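Local coordinates for protein serine protease inhibitor (Schistosoma haematobium, PDB 3STO) that probably inhibits endopeptidases of the serine type, at residues N97-T101 with N113-I117. Residues are numbered along the deposited sequence; the frame is centred on the assembly and turned at random.
Sequences NNSLT and NVVRI
In this serpin fold the helical subdomain rests on the large central beta-sheet, and here the C-terminal part of helix 82-101 packs on strand 112-124, which pairs with strand 186-197. Three helix residues, Asn97, Leu100 and Thr101, meet Val115 and Ile117 across the interface; the axes of segments 97-101 and 115-117 approach to 8.4 Å, their N-to-C directions 141° apart. The centre of the packing is CD1 of Ile117. The first torsion of Ile117 sets CG1 anti to its carbonyl carbon (chi1 -65°), and the second, at 136° and so off the usual staggered positions, carries CD1 to the helix, where this methyl sits among all three helix side chains. Leu100 and Ile117 cross at about a right angle, with CB of Leu100 4.0 Å from CD1 of Ile117. Thr101 crosses Ile117 in the same manner, bringing its CG2 to 3.8 Å from that CD1, while the Asn97 side chain runs past Ile117 in the opposite direction, its OD1 coming 3.4 Å from CD1 of Ile117. Phe48 of helix 43-55 touches both Asn97 and Ile117, and Phe192 of strand 186-197 lies against Val115 and Ile117.

At Val115 a water bridges the two backbones. It donates to Leu100 O at 2.7 Å and accepts from Val115 N at 2.8 Å, tying helix 82-101 to strand 112-124. Val115 CG2 lies 3.8 Å from the same Leu100 O, so this carbonyl has an apolar neighbour as well as the water. Thr101 turns its methyl to the strand and its hydroxyl back to the helix: OG1 donates to Asn97 O at 2.9 Å, from above the carbonyl plane, and that oxygen also accepts from Thr101 N.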
loop_
_atom_site.group_PDB
_atom_site.type_symbol
_atom_site.label_atom_id
_atom_site.label_comp_id
_atom_site.label_asym_id
_atom_site.label_seq_id
_atom_site.Cartn_x
_atom_site.Cartn_y
_atom_site.Cartn_z
ATOM N N ASN A 97 10.154 8.751 2.718
ATOM C CA ASN A 97 9.191 9.389 3.604
ATOM C C ASN A 97 9.088 10.906 3.350
ATOM O O ASN A 97 7.992 11.466 3.273
ATOM C CB ASN A 97 9.551 9.088 5.071
ATOM C CG ASN A 97 8.482 9.544 6.029
ATOM O OD1 ASN A 97 7.392 8.998 6.004
ATOM N ND2 ASN A 97 8.763 10.555 6.857
ATOM N N ASN A 98 10.237 11.570 3.231
ATOM C CA ASN A 98 10.259 12.991 2.906
ATOM C C ASN A 98 9.558 13.334 1.586
ATOM O O ASN A 98 8.841 14.328 1.494
ATOM C CB ASN A 98 11.689 13.529 2.843
ATOM C CG ASN A 98 12.309 13.702 4.217
ATOM O OD1 ASN A 98 11.601 13.894 5.209
ATOM N ND2 ASN A 98 13.642 13.636 4.281
ATOM N N SER A 99 9.816 12.519 0.573
ATOM C CA SER A 99 9.252 12.708 -0.739
ATOM C C SER A 99 7.743 12.609 -0.666
ATOM O O SER A 99 7.059 13.485 -1.151
ATOM C CB SER A 99 9.802 11.679 -1.702
ATOM O OG SER A 99 9.407 11.989 -3.009
ATOM N N LEU A 100 7.224 11.595 0.025
ATOM C CA LEU A 100 5.783 11.351 0.048
ATOM C C LEU A 100 5.008 12.314 0.947
ATOM O O LEU A 100 3.926 12.818 0.564
ATOM C CB LEU A 100 5.487 9.894 0.429
ATOM C CG LEU A 100 5.804 8.825 -0.621
ATOM C CD1 LEU A 100 5.774 7.410 -0.006
ATOM C CD2 LEU A 100 4.808 8.947 -1.751
ATOM N N THR A 101 5.546 12.582 2.135
ATOM C CA THR A 101 4.819 13.411 3.106
ATOM C C THR A 101 4.950 14.902 2.786
ATOM O O THR A 101 4.270 15.722 3.366
ATOM C CB THR A 101 5.255 13.143 4.574
ATOM O OG1 THR A 101 6.607 13.575 4.758
ATOM C CG2 THR A 101 5.152 11.648 4.918
ATOM N N ASN A 113 -1.666 16.546 4.502
ATOM C CA ASN A 113 -0.815 15.631 3.775
ATOM C C ASN A 113 -1.660 14.809 2.842
ATOM O O ASN A 113 -2.662 14.235 3.254
ATOM C CB ASN A 113 -0.123 14.651 4.738
ATOM C CG ASN A 113 1.222 15.150 5.244
ATOM O OD1 ASN A 113 1.574 16.329 5.075
ATOM N ND2 ASN A 113 1.982 14.245 5.896
ATOM N N VAL A 114 -1.248 14.708 1.596
ATOM C CA VAL A 114 -1.884 13.753 0.711
ATOM C C VAL A 114 -1.663 12.317 1.262
ATOM O O VAL A 114 -2.583 11.496 1.327
ATOM C CB VAL A 114 -1.334 13.920 -0.741
ATOM C CG1 VAL A 114 -1.730 12.759 -1.631
ATOM C CG2 VAL A 114 -1.773 15.259 -1.334
ATOM N N VAL A 115 -0.434 12.019 1.660
ATOM C CA VAL A 115 -0.085 10.679 2.084
ATOM C C VAL A 115 0.255 10.672 3.575
ATOM O O VAL A 115 1.063 11.480 4.030
ATOM C CB VAL A 115 1.144 10.171 1.335
ATOM C CG1 VAL A 115 1.371 8.671 1.631
ATOM C CG2 VAL A 115 1.027 10.462 -0.145
ATOM N N ARG A 116 -0.366 9.769 4.330
ATOM C CA ARG A 116 -0.017 9.595 5.730
ATOM C C ARG A 116 0.498 8.175 5.949
ATOM O O ARG A 116 -0.227 7.174 5.767
ATOM C CB ARG A 116 -1.180 9.924 6.663
ATOM N N ILE A 117 1.778 8.105 6.296
ATOM C CA ILE A 117 2.437 6.847 6.577
ATOM C C ILE A 117 2.496 6.657 8.090
ATOM O O ILE A 117 2.909 7.576 8.831
ATOM C CB ILE A 117 3.869 6.895 6.042
ATOM C CG1 ILE A 117 3.851 6.996 4.507
ATOM C CG2 ILE A 117 4.696 5.708 6.591
ATOM C CD1 ILE A 117 4.828 8.013 3.949
HETATM O O HOH W 1 1.809 13.751 1.875
#